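Local coordinates for protein cyclopenase asqI (Emericella nidulans, PDB 5YY3) that catalyses, as a zinc-dependent cyclopenase, the conversion of 4'-methoxycyclopenin into 4'-methoxyviridicatin with loss of methyl isocyanate, a step in making the aspoquinolone mycotoxins, at residues 63-66 and 67-71; 128-131 and 132-135; 269-272 and 273-277; 450-453 and 454-457; 526-529 and 530-533. All coordinates share one frame; numbering follows the deposited sequence.

Overall arrangement
The five contacts follow one another along the chain, and none touches another. Contact 1 lies at the surface, in the loop between helices 53-61 and 77-92. Contacts 2 and 3 fall in the hemocyanin-type metal-binding region, with centres about 43 Å apart. The first is the short helix 129-133, the second a loop before helix 288-304. Contacts 4 and 5 belong to the ig-like region; contact 4 follows strand 443-449 and contact 5 takes in the end of strand 523-528, both of one mixed sheet. Their centres are about 27 Å apart. Contacts 3 and 4 also meet other subunits. All five are local turns, caps or loops, away from the zinc site.

Contact 1: residues 63-66 and 67-71; sequences LPVQ and KDHKP
The imidazole of His69 meets the backbone of Gln66 at its edge. Gln66 N lies only 8° out of the ring plane and donates to His69 ND1 at 2.9 Å. The bond is nearly straight, with an angle of 171° at the hydrogen. Over the centre of one face sits the carboxylate atom Asp68 OD1, 4.2 Å above the plane. Pro64 O comes obliquely to His69 CE1, at 3.8 Å.

The ring reaches back because His69 CG stands beside its own backbone N, with chi1 -79°. The chain between the partners is a type I beta turn from Gln66 to His69. It is closed by His69 N donating to Gln66 O at 3.1 Å, from well above the carbonyl plane. Gln66 is thus gripped twice by His69, once at its N and once at its O. Asp68 OD1 touches Gln66 CB at 3.9 Å. Arg111 ties these two side chains together, by a salt bridge to Asp68 OD1 and a hydrogen bond to Gln66 OE1. Pro114 of helix 114-127 packs on His69.

Since ND1 acts as an acceptor, any proton on a neutral His69 ring should sit on NE2. A proton on ND1 would break the bond from Gln66 N, so the turn probably favours the neutral ring.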
loop_
_atom_site.group_PDB
_atom_site.type_symbol
_atom_site.label_atom_id
_atom_site.label_comp_id
_atom_site.label_asym_id
_atom_site.label_seq_id
_atom_site.Cartn_x
_atom_site.Cartn_y
_atom_site.Cartn_z
ATOM N N LEU A 63 -5.506 -35.655 26.674
ATOM C CA LEU A 63 -4.262 -36.032 27.329
ATOM C C LEU A 63 -3.037 -35.293 26.789
ATOM O O LEU A 63 -2.729 -35.375 25.600
ATOM C CB LEU A 63 -4.049 -37.535 27.214
ATOM C CG LEU A 63 -4.920 -38.348 28.170
ATOM C CD1 LEU A 63 -4.666 -39.834 27.985
ATOM C CD2 LEU A 63 -4.643 -37.920 29.613
ATOM N N PRO A 64 -2.325 -34.579 27.676
ATOM C CA PRO A 64 -1.135 -33.802 27.318
ATOM C C PRO A 64 0.110 -34.668 27.118
ATOM O O PRO A 64 0.315 -35.650 27.837
ATOM C CB PRO A 64 -0.957 -32.883 28.529
ATOM C CG PRO A 64 -1.438 -33.726 29.677
ATOM C CD PRO A 64 -2.601 -34.523 29.124
ATOM N N VAL A 65 0.938 -34.306 26.145
ATOM C CA VAL A 65 2.216 -34.980 25.965
ATOM C C VAL A 65 3.162 -34.557 27.076
ATOM O O VAL A 65 3.401 -33.369 27.274
ATOM C CB VAL A 65 2.856 -34.654 24.594
ATOM C CG1 VAL A 65 4.326 -35.092 24.567
ATOM C CG2 VAL A 65 2.057 -35.301 23.464
ATOM N N GLN A 66 3.705 -35.530 27.801
ATOM C CA GLN A 66 4.622 -35.230 28.896
ATOM C C GLN A 66 6.038 -35.668 28.542
ATOM O O GLN A 66 6.248 -36.338 27.531
ATOM C CB GLN A 66 4.139 -35.895 30.186
ATOM C CG GLN A 66 2.714 -35.506 30.555
ATOM C CD GLN A 66 2.234 -36.162 31.834
ATOM O OE1 GLN A 66 2.029 -37.381 31.890
ATOM N NE2 GLN A 66 2.028 -35.351 32.869
ATOM N N LYS A 67 7.007 -35.298 29.371
ATOM C CA LYS A 67 8.410 -35.396 28.972
ATOM C C LYS A 67 8.964 -36.828 28.923
ATOM O O LYS A 67 10.051 -37.053 28.387
ATOM C CB LYS A 67 9.281 -34.531 29.895
ATOM C CG LYS A 67 10.023 -35.297 30.976
ATOM C CD LYS A 67 11.312 -34.570 31.372
ATOM C CE LYS A 67 11.982 -35.211 32.591
ATOM N NZ LYS A 67 11.154 -35.084 33.831
ATOM N N ASP A 68 8.221 -37.794 29.458
ATOM C CA ASP A 68 8.670 -39.187 29.438
ATOM C C ASP A 68 8.135 -39.912 28.209
ATOM O O ASP A 68 8.637 -40.981 27.836
ATOM C CB ASP A 68 8.224 -39.923 30.694
ATOM C CG ASP A 68 6.763 -40.286 30.654
ATOM O OD1 ASP A 68 5.924 -39.356 30.631
ATOM O OD2 ASP A 68 6.455 -41.499 30.634
ATOM N N HIS A 69 7.108 -39.330 27.587
ATOM C CA HIS A 69 6.499 -39.922 26.396
ATOM C C HIS A 69 7.517 -39.986 25.267
ATOM O O HIS A 69 8.202 -39.002 24.986
ATOM C CB HIS A 69 5.267 -39.125 25.960
ATOM C CG HIS A 69 4.043 -39.410 26.772
ATOM N ND1 HIS A 69 3.289 -38.415 27.357
ATOM C CD2 HIS A 69 3.430 -40.577 27.084
ATOM C CE1 HIS A 69 2.270 -38.957 28.002
ATOM N NE2 HIS A 69 2.329 -40.267 27.850
ATOM N N LYS A 70 7.637 -41.160 24.658
ATOM C CA LYS A 70 8.444 -41.334 23.462
ATOM C C LYS A 70 7.975 -40.316 22.432
ATOM O O LYS A 70 6.774 -40.132 22.250
ATOM C CB LYS A 70 8.310 -42.767 22.941
ATOM C CG LYS A 70 8.931 -43.025 21.587
ATOM C CD LYS A 70 8.854 -44.497 21.213
ATOM C CE LYS A 70 9.326 -45.389 22.351
ATOM N NZ LYS A 70 9.652 -46.783 21.894
ATOM N N PRO A 71 8.911 -39.616 21.782
ATOM C CA PRO A 71 8.501 -38.534 20.878
ATOM C C PRO A 71 7.784 -39.031 19.620
ATOM O O PRO A 71 8.070 -40.121 19.104
ATOM C CB PRO A 71 9.825 -37.850 20.529
ATOM C CG PRO A 71 10.854 -38.931 20.703
ATOM C CD PRO A 71 10.374 -39.734 21.879
#

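Contact 2: residues 128-131 and 132-135; sequences SKDA and QQRK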
loop_
_atom_site.group_PDB
_atom_site.type_symbol
_atom_site.label_atom_id
_atom_site.label_comp_id
_atom_site.label_asym_id
_atom_site.label_seq_id
_atom_site.Cartn_x
_atom_site.Cartn_y
_atom_site.Cartn_z
ATOM N N SER A 128 -15.152 -47.237 12.928
ATOM C CA SER A 128 -15.874 -48.225 13.723
ATOM C C SER A 128 -17.369 -48.230 13.436
ATOM O O SER A 128 -18.051 -47.214 13.638
ATOM C CB SER A 128 -15.669 -47.971 15.207
ATOM O OG SER A 128 -16.750 -48.535 15.932
ATOM N N LYS A 129 -17.883 -49.373 12.987
ATOM C CA LYS A 129 -19.308 -49.503 12.709
ATOM C C LYS A 129 -20.106 -49.314 13.989
ATOM O O LYS A 129 -21.198 -48.738 13.974
ATOM C CB LYS A 129 -19.632 -50.855 12.081
ATOM C CG LYS A 129 -21.128 -51.031 11.797
ATOM C CD LYS A 129 -21.414 -51.932 10.596
ATOM C CE LYS A 129 -22.913 -52.105 10.411
ATOM N NZ LYS A 129 -23.268 -53.282 9.563
ATOM N N ASP A 130 -19.550 -49.780 15.104
ATOM C CA ASP A 130 -20.194 -49.568 16.398
ATOM C C ASP A 130 -20.317 -48.074 16.691
ATOM O O ASP A 130 -21.386 -47.596 17.069
ATOM C CB ASP A 130 -19.424 -50.262 17.526
ATOM C CG ASP A 130 -20.260 -50.428 18.788
ATOM O OD1 ASP A 130 -21.467 -50.740 18.667
ATOM O OD2 ASP A 130 -19.716 -50.232 19.902
ATOM N N ALA A 131 -19.224 -47.338 16.505
ATOM C CA ALA A 131 -19.227 -45.912 16.817
ATOM C C ALA A 131 -20.191 -45.157 15.908
ATOM O O ALA A 131 -20.908 -44.270 16.361
ATOM C CB ALA A 131 -17.817 -45.323 16.707
ATOM N N GLN A 132 -20.214 -45.517 14.631
ATOM C CA GLN A 132 -21.058 -44.821 13.669
ATOM C C GLN A 132 -22.532 -44.971 14.002
ATOM O O GLN A 132 -23.271 -43.983 14.018
ATOM C CB GLN A 132 -20.790 -45.334 12.264
ATOM C CG GLN A 132 -19.380 -45.062 11.809
ATOM C CD GLN A 132 -19.051 -45.823 10.572
ATOM O OE1 GLN A 132 -19.928 -46.447 9.975
ATOM N NE2 GLN A 132 -17.788 -45.789 10.169
ATOM N N GLN A 133 -22.949 -46.204 14.283
ATOM C CA GLN A 133 -24.348 -46.477 14.601
ATOM C C GLN A 133 -24.722 -45.896 15.971
ATOM O O GLN A 133 -25.863 -45.488 16.186
ATOM C CB GLN A 133 -24.629 -47.988 14.535
ATOM C CG GLN A 133 -23.985 -48.806 15.649
ATOM C CD GLN A 133 -24.136 -50.314 15.459
ATOM O OE1 GLN A 133 -23.889 -50.851 14.370
ATOM N NE2 GLN A 133 -24.539 -51.001 16.525
ATOM N N ARG A 134 -23.753 -45.832 16.881
ATOM C CA ARG A 134 -23.969 -45.235 18.199
ATOM C C ARG A 134 -23.757 -43.725 18.176
ATOM O O ARG A 134 -23.678 -43.085 19.226
ATOM C CB ARG A 134 -23.039 -45.869 19.238
ATOM C CG ARG A 134 -23.364 -47.325 19.528
ATOM C CD ARG A 134 -22.286 -48.012 20.354
ATOM N NE ARG A 134 -22.097 -47.419 21.677
ATOM C CZ ARG A 134 -21.471 -48.034 22.675
ATOM N NH1 ARG A 134 -21.329 -47.443 23.852
ATOM N NH2 ARG A 134 -20.996 -49.258 22.494
ATOM N N LYS A 135 -23.659 -43.175 16.966
ATOM C CA LYS A 135 -23.392 -41.756 16.716
ATOM C C LYS A 135 -22.307 -41.179 17.638
ATOM O O LYS A 135 -22.365 -40.013 18.029
ATOM C CB LYS A 135 -24.701 -40.932 16.813
ATOM C CG LYS A 135 -25.341 -40.826 18.212
ATOM C CD LYS A 135 -26.799 -40.345 18.164
ATOM C CE LYS A 135 -27.155 -39.483 19.381
ATOM N NZ LYS A 135 -28.619 -39.227 19.443
#
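Asp130 and Arg134 form a salt bridge one helical turn apart. Asp130 OD2 lies 3.1 Å from Arg134 NH2, and the hydrogen bond within the pair is weak, at 134°. The carboxylate and guanidinium planes stand 80° apart. Asp130 CG is anti to its N (chi1 -163°), and a bend at chi3 of Arg134 turns the guanidinium back to it. Arg134 CD adds a contact to the pair, 3.3 Å from Asp130 OD1. Both charges have further partners: Leu97 N donates to Asp130 OD2, and Glu98 pairs with Arg134.

Side chains also pack on the backbone carbonyls. Gln132 CG sits 3.1 Å from Ser128 O, while its amide NE2 is held by Thr126 O. Gln133 lays its side chain along the Lys129 carbonyl, with CG 3.3 Å from Lys129 O.

Backbone bonds run from Gln132 N to Ser128 O, from Gln133 N to Lys129 O and from Arg134 N to Asp130 O. At the start, Ala131 N donates to Ser128 OG at 2.8 Å.

This serine is the N-cap of helix 129-133. At the other end Lys135, with positive phi, is the C-prime residue of a Schellman motif. A short helix capped at both ends results, packed on helix 97-109.

Contact 3: residues 269-272 and 273-277; sequences TWYS and IRNPD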
loop_
_atom_site.group_PDB
_atom_site.type_symbol
_atom_site.label_atom_id
_atom_site.label_comp_id
_atom_site.label_asym_id
_atom_site.label_seq_id
_atom_site.Cartn_x
_atom_site.Cartn_y
_atom_site.Cartn_z
ATOM N N THR A 269 13.858 -22.381 4.107
ATOM C CA THR A 269 13.885 -23.364 3.020
ATOM C C THR A 269 13.815 -24.771 3.577
ATOM O O THR A 269 13.952 -24.971 4.783
ATOM C CB THR A 269 15.167 -23.287 2.177
ATOM O OG1 THR A 269 16.279 -23.746 2.967
ATOM C CG2 THR A 269 15.423 -21.880 1.682
ATOM N N TRP A 270 13.610 -25.752 2.705
ATOM C CA TRP A 270 13.876 -27.141 3.083
ATOM C C TRP A 270 15.345 -27.268 3.468
ATOM O O TRP A 270 16.192 -26.486 3.003
ATOM C CB TRP A 270 13.562 -28.109 1.946
ATOM C CG TRP A 270 12.095 -28.419 1.752
ATOM C CD1 TRP A 270 11.036 -27.850 2.394
ATOM C CD2 TRP A 270 11.549 -29.392 0.857
ATOM N NE1 TRP A 270 9.859 -28.412 1.953
ATOM C CE2 TRP A 270 10.150 -29.358 1.004
ATOM C CE3 TRP A 270 12.111 -30.285 -0.065
ATOM C CZ2 TRP A 270 9.297 -30.197 0.272
ATOM C CZ3 TRP A 270 11.267 -31.107 -0.794
ATOM C CH2 TRP A 270 9.873 -31.056 -0.626
ATOM N N TYR A 271 15.654 -28.235 4.318
ATOM C CA TYR A 271 17.046 -28.596 4.514
ATOM C C TYR A 271 17.436 -29.479 3.362
ATOM O O TYR A 271 16.690 -30.411 3.014
ATOM C CB TYR A 271 17.264 -29.309 5.841
ATOM C CG TYR A 271 17.205 -28.377 7.018
ATOM C CD1 TYR A 271 15.999 -28.089 7.636
ATOM C CD2 TYR A 271 18.365 -27.765 7.504
ATOM C CE1 TYR A 271 15.942 -27.221 8.720
ATOM C CE2 TYR A 271 18.321 -26.887 8.580
ATOM C CZ TYR A 271 17.112 -26.622 9.188
ATOM O OH TYR A 271 17.067 -25.757 10.262
ATOM N N SER A 272 18.583 -29.172 2.758
ATOM C CA SER A 272 19.172 -30.000 1.706
ATOM C C SER A 272 19.243 -31.461 2.103
ATOM O O SER A 272 18.782 -32.336 1.365
ATOM C CB SER A 272 20.576 -29.512 1.352
ATOM O OG SER A 272 20.512 -28.459 0.414
ATOM N N ILE A 273 19.835 -31.728 3.266
ATOM C CA ILE A 273 19.953 -33.098 3.730
ATOM C C ILE A 273 19.016 -33.308 4.907
ATOM O O ILE A 273 18.037 -34.038 4.793
ATOM C CB ILE A 273 21.421 -33.459 4.089
ATOM C CG1 ILE A 273 22.226 -33.675 2.806
ATOM C CG2 ILE A 273 21.483 -34.775 4.855
ATOM C CD1 ILE A 273 22.800 -32.454 2.215
ATOM N N ARG A 274 19.279 -32.644 6.025
ATOM C CA ARG A 274 18.432 -32.834 7.199
ATOM C C ARG A 274 18.586 -31.664 8.158
ATOM O O ARG A 274 19.517 -30.876 8.017
ATOM C CB ARG A 274 18.767 -34.159 7.906
ATOM C CG ARG A 274 19.907 -34.049 8.928
ATOM C CD ARG A 274 19.867 -35.170 9.966
ATOM N NE ARG A 274 18.574 -35.258 10.651
ATOM C CZ ARG A 274 17.822 -36.361 10.691
ATOM N NH1 ARG A 274 18.230 -37.479 10.098
ATOM N NH2 ARG A 274 16.661 -36.351 11.331
ATOM N N ASN A 275 17.660 -31.541 9.108
ATOM C CA ASN A 275 17.823 -30.601 10.213
ATOM C C ASN A 275 18.793 -31.212 11.231
ATOM O O ASN A 275 18.484 -32.246 11.835
ATOM C CB ASN A 275 16.471 -30.296 10.858
ATOM C CG ASN A 275 16.524 -29.132 11.829
ATOM O OD1 ASN A 275 17.565 -28.843 12.416
ATOM N ND2 ASN A 275 15.385 -28.453 12.004
ATOM N N PRO A 276 19.975 -30.585 11.412
ATOM C CA PRO A 276 21.030 -31.070 12.323
ATOM C C PRO A 276 20.520 -31.152 13.751
ATOM O O PRO A 276 20.872 -32.052 14.505
ATOM C CB PRO A 276 22.125 -30.006 12.217
ATOM C CG PRO A 276 21.783 -29.169 11.062
ATOM C CD PRO A 276 20.328 -29.300 10.785
ATOM N N ASP A 277 19.670 -30.198 14.102
ATOM C CA ASP A 277 19.144 -30.063 15.450
ATOM C C ASP A 277 17.850 -30.815 15.671
ATOM O O ASP A 277 17.223 -30.664 16.715
ATOM C CB ASP A 277 18.935 -28.591 15.751
ATOM C CG ASP A 277 20.229 -27.829 15.726
ATOM O OD1 ASP A 277 21.292 -28.472 15.546
ATOM O OD2 ASP A 277 20.185 -26.590 15.837
HETATM O O HOH W 1 19.239 -26.250 12.730
#
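In a loop ahead of helix 288-304, the ring of Tyr271 packs over the start of an Asx turn at Asn275. Asn275 CA stands over the ring centre at 3.8 Å from the centroid of Tyr271, 5° off the normal. This is a CH-pi contact. The Asn275 amide follows across the same ring, its plane 25° from it and stacked. Asn275 ND2 comes to 3.6 Å from Tyr271 CE1. CG of Asn275 is anti to its N (chi1 -169°), which lays the amide along the ring toward the hydroxyl end.

The Asx turn itself is made by Asp277 N donating to Asn275 OD1 at 3.0 Å. The other end of the amide is fixed too, since ND2 donates to Tyr368 O and Glu365 O at the end of helix 355-367. A water donates to Asn275 OD1 at 3.1 Å, with weak bonds to Tyr271 OH and Asp277 OD2.

Pro276 crosses the tyrosine at about a right angle, with its CD 3.8 Å from Tyr271 CE2. Arg274 O approaches Tyr271 CD2 obliquely at 3.4 Å. Arg274 NE donates to Asn275 O, and Arg274 NH2 to Asn283 O. On the outer side, Ile273 packs on Leu613 and Pro276 on Gly619 of the second subunit.

Contact 4: residues 450-453 and 454-457; sequences PPAV and NFME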
loop_
_atom_site.group_PDB
_atom_site.type_symbol
_atom_site.label_atom_id
_atom_site.label_comp_id
_atom_site.label_asym_id
_atom_site.label_seq_id
_atom_site.Cartn_x
_atom_site.Cartn_y
_atom_site.Cartn_z
ATOM N N PRO A 450 -16.575 -10.444 12.810
ATOM C CA PRO A 450 -15.487 -10.672 13.760
ATOM C C PRO A 450 -15.037 -12.135 13.808
ATOM O O PRO A 450 -15.853 -13.053 13.710
ATOM C CB PRO A 450 -16.099 -10.249 15.102
ATOM C CG PRO A 450 -17.281 -9.397 14.741
ATOM C CD PRO A 450 -17.797 -9.964 13.470
ATOM N N PRO A 451 -13.731 -12.356 13.942
ATOM C CA PRO A 451 -13.282 -13.738 14.142
ATOM C C PRO A 451 -13.577 -14.143 15.568
ATOM O O PRO A 451 -13.654 -13.280 16.454
ATOM C CB PRO A 451 -11.772 -13.669 13.891
ATOM C CG PRO A 451 -11.410 -12.243 14.293
ATOM C CD PRO A 451 -12.619 -11.391 13.908
ATOM N N ALA A 452 -13.758 -15.435 15.782
ATOM C CA ALA A 452 -13.870 -15.973 17.119
ATOM C C ALA A 452 -12.472 -16.385 17.602
ATOM O O ALA A 452 -11.979 -17.461 17.265
ATOM C CB ALA A 452 -14.835 -17.146 17.138
ATOM N N VAL A 453 -11.835 -15.513 18.382
ATOM C CA VAL A 453 -10.432 -15.693 18.781
ATOM C C VAL A 453 -10.221 -16.938 19.630
ATOM O O VAL A 453 -9.177 -17.581 19.542
ATOM C CB VAL A 453 -9.918 -14.472 19.555
ATOM C CG1 VAL A 453 -8.460 -14.641 19.905
ATOM C CG2 VAL A 453 -10.103 -13.225 18.733
ATOM N N ASN A 454 -11.212 -17.277 20.454
ATOM C CA ASN A 454 -11.153 -18.500 21.264
ATOM C C ASN A 454 -11.190 -19.773 20.405
ATOM O O ASN A 454 -10.748 -20.825 20.847
ATOM C CB ASN A 454 -12.301 -18.527 22.280
ATOM C CG ASN A 454 -13.664 -18.359 21.625
ATOM O OD1 ASN A 454 -13.868 -17.452 20.818
ATOM N ND2 ASN A 454 -14.596 -19.248 21.954
ATOM N N PHE A 455 -11.735 -19.676 19.189
ATOM C CA PHE A 455 -11.690 -20.771 18.221
ATOM C C PHE A 455 -10.513 -20.640 17.237
ATOM O O PHE A 455 -10.572 -21.158 16.113
ATOM C CB PHE A 455 -12.995 -20.847 17.425
ATOM C CG PHE A 455 -14.153 -21.467 18.173
ATOM C CD1 PHE A 455 -14.926 -20.713 19.040
ATOM C CD2 PHE A 455 -14.481 -22.806 17.986
ATOM C CE1 PHE A 455 -16.008 -21.286 19.718
ATOM C CE2 PHE A 455 -15.563 -23.378 18.659
ATOM C CZ PHE A 455 -16.323 -22.612 19.526
ATOM N N MET A 456 -9.461 -19.933 17.657
ATOM C CA MET A 456 -8.217 -19.792 16.883
ATOM C C MET A 456 -8.376 -19.162 15.496
ATOM O O MET A 456 -7.653 -19.516 14.572
ATOM C CB MET A 456 -7.528 -21.154 16.738
ATOM C CG MET A 456 -7.194 -21.797 18.088
ATOM S SD MET A 456 -6.246 -20.680 19.145
ATOM C CE MET A 456 -6.866 -21.064 20.785
ATOM N N GLU A 457 -9.296 -18.214 15.356
ATOM C CA GLU A 457 -9.489 -17.515 14.083
ATOM C C GLU A 457 -8.811 -16.149 14.104
ATOM O O GLU A 457 -8.503 -15.615 15.167
ATOM C CB GLU A 457 -10.980 -17.362 13.770
ATOM C CG GLU A 457 -11.718 -18.684 13.661
ATOM C CD GLU A 457 -13.176 -18.511 13.277
ATOM O OE1 GLU A 457 -13.829 -17.570 13.762
ATOM O OE2 GLU A 457 -13.677 -19.327 12.488
#
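Glu457 folds back on Ala452 in the tight part of this contact. Glu457 OE1 accepts from Ala452 N at 2.9 Å, almost straight at 167°, through the anti lone pair. The chain is extended beyond CG (chi2 -177°), which carries the carboxylate to that N-H. Glu457 OE1 also lies 3.5 Å from Ala452 CB, and Glu457 CB rests on Pro451 CB at 3.8 Å. Ala452 O takes Phe455 N at 2.9 Å and a weak bond from Glu457 N. Met456 N closes the next turn on Val453 O at 3.0 Å.

Within the loop itself the packing is thinner at Phe455 and Asn454, and other partners take over. The ring of Phe455 meets Ala452 CB only obliquely, at 4.0 Å from Phe455 CD1, and its end leads away to Lys142, Tyr180 and Tyr541. Asn454 is partly exposed. Asn454 OD1 lies 3.8 Å from Ala452 CB, and the amide bonds to Val157 and Asn156 of the third subunit.

The loop joins strands 443-449 and 461-475 of the ig-like region. The buried carboxylate of Glu457 is well supplied with partners: Tyr541 OH at OE1, Tyr180 N and Lys461 at OE2. These donors and the lysine charge probably keep it ionised.

Contact 5: residues 526-529 and 530-533; sequences VRLD and TDSS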
loop_
_atom_site.group_PDB
_atom_site.type_symbol
_atom_site.label_atom_id
_atom_site.label_comp_id
_atom_site.label_asym_id
_atom_site.label_seq_id
_atom_site.Cartn_x
_atom_site.Cartn_y
_atom_site.Cartn_z
ATOM N N VAL A 526 -34.863 -25.906 -8.339
ATOM C CA VAL A 526 -34.258 -24.981 -7.383
ATOM C C VAL A 526 -33.422 -25.733 -6.327
ATOM O O VAL A 526 -33.866 -26.732 -5.756
ATOM C CB VAL A 526 -35.318 -24.119 -6.665
ATOM C CG1 VAL A 526 -34.643 -23.012 -5.821
ATOM C CG2 VAL A 526 -36.265 -23.501 -7.674
ATOM N N ARG A 527 -32.211 -25.235 -6.080
ATOM C CA ARG A 527 -31.334 -25.780 -5.046
ATOM C C ARG A 527 -30.903 -24.706 -4.052
ATOM O O ARG A 527 -30.384 -23.663 -4.458
ATOM C CB ARG A 527 -30.087 -26.405 -5.673
ATOM C CG ARG A 527 -30.351 -27.603 -6.550
ATOM C CD ARG A 527 -30.552 -28.819 -5.697
ATOM N NE ARG A 527 -29.299 -29.261 -5.092
ATOM C CZ ARG A 527 -29.230 -30.156 -4.113
ATOM N NH1 ARG A 527 -30.355 -30.680 -3.634
ATOM N NH2 ARG A 527 -28.050 -30.523 -3.608
ATOM N N LEU A 528 -31.097 -24.956 -2.759
ATOM C CA LEU A 528 -30.600 -24.032 -1.731
ATOM C C LEU A 528 -29.107 -24.242 -1.496
ATOM O O LEU A 528 -28.567 -25.331 -1.780
ATOM C CB LEU A 528 -31.366 -24.207 -0.410
ATOM C CG LEU A 528 -32.906 -24.151 -0.495
ATOM C CD1 LEU A 528 -33.531 -24.271 0.888
ATOM C CD2 LEU A 528 -33.391 -22.886 -1.204
ATOM N N ASP A 529 -28.444 -23.197 -0.985
ATOM C CA ASP A 529 -27.037 -23.278 -0.586
ATOM C C ASP A 529 -26.814 -24.399 0.429
ATOM O O ASP A 529 -25.818 -25.140 0.377
ATOM C CB ASP A 529 -26.553 -21.934 -0.001
ATOM C CG ASP A 529 -27.503 -21.346 1.052
ATOM O OD1 ASP A 529 -28.592 -21.907 1.295
ATOM O OD2 ASP A 529 -27.173 -20.285 1.635
ATOM N N THR A 530 -27.766 -24.518 1.350
ATOM C CA THR A 530 -27.624 -25.382 2.514
ATOM C C THR A 530 -27.912 -26.842 2.176
ATOM O O THR A 530 -27.777 -27.711 3.032
ATOM C CB THR A 530 -28.556 -24.909 3.669
ATOM O OG1 THR A 530 -29.854 -24.596 3.150
ATOM C CG2 THR A 530 -27.997 -23.641 4.339
ATOM N N ASP A 531 -28.315 -27.106 0.932
ATOM C CA ASP A 531 -28.562 -28.474 0.484
ATOM C C ASP A 531 -27.433 -28.983 -0.418
ATOM O O ASP A 531 -27.455 -30.127 -0.862
ATOM C CB ASP A 531 -29.916 -28.566 -0.246
ATOM C CG ASP A 531 -31.115 -28.390 0.696
ATOM O OD1 ASP A 531 -31.005 -28.760 1.892
ATOM O OD2 ASP A 531 -32.164 -27.866 0.245
ATOM N N SER A 532 -26.450 -28.126 -0.681
ATOM C CA SER A 532 -25.361 -28.439 -1.595
ATOM C C SER A 532 -24.638 -29.750 -1.276
ATOM O O SER A 532 -24.256 -30.000 -0.135
ATOM C CB SER A 532 -24.349 -27.294 -1.598
ATOM O OG SER A 532 -23.199 -27.649 -2.346
ATOM N N SER A 533 -24.433 -30.579 -2.296
ATOM C CA SER A 533 -23.709 -31.843 -2.124
ATOM C C SER A 533 -22.259 -31.634 -1.663
ATOM O O SER A 533 -21.622 -32.551 -1.141
ATOM C CB SER A 533 -23.716 -32.623 -3.427
ATOM O OG SER A 533 -22.939 -31.945 -4.397
HETATM O O HOH W 2 -31.416 -22.303 3.318
#
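Arg527 lays a face of its guanidinium on Asp531 CB, which is 4.0 Å from Arg527 NH1. Arg527 NH2 comes to 2.8 Å from Asp531 O. Ser533 N sits at the edge, in the guanidinium plane. It donates to Asp511 OD1, of the same carboxylate that pairs with Arg527 NE through OD2. The chain of Arg527 is bent at both chi2 (-80°) and chi3, which curls its end back over the turn. The two side chains cross with their flat groups 35° apart. Their charged ends do not meet, since Arg527 NH1 stays 5.1 Å from Asp531 OD2. Asp531 OD1 bonds instead to Tyr548 OH.

Leu528 runs alongside Asp531, with Leu528 CB 3.8 Å from Asp531 OD2. Asp529 and Thr530 also lie side by side. Asp529 OD1 takes a weak bond from Thr530 N at 2.7 Å. A water lies 2.8 Å from Thr530 OG1 and donates weakly to Asp529 OD1.

The turn beneath is held by Asp531 N donating to Leu528 O at 3.3 Å and by Ser532 N donating to Asp529 O at 3.2 Å. Further out, Tyr467 N holds Asp529 OD2, and Met510 O accepts from Ser532 OG.

Strand 523-528 ends here and a short 3-10 turn follows it. Strand 461-475 pairs with it antiparallel, through backbone bonds of Arg527 and Asp529. Strand 508-517 supplies Asp511 and packs against Arg527, Ser532 and Ser533.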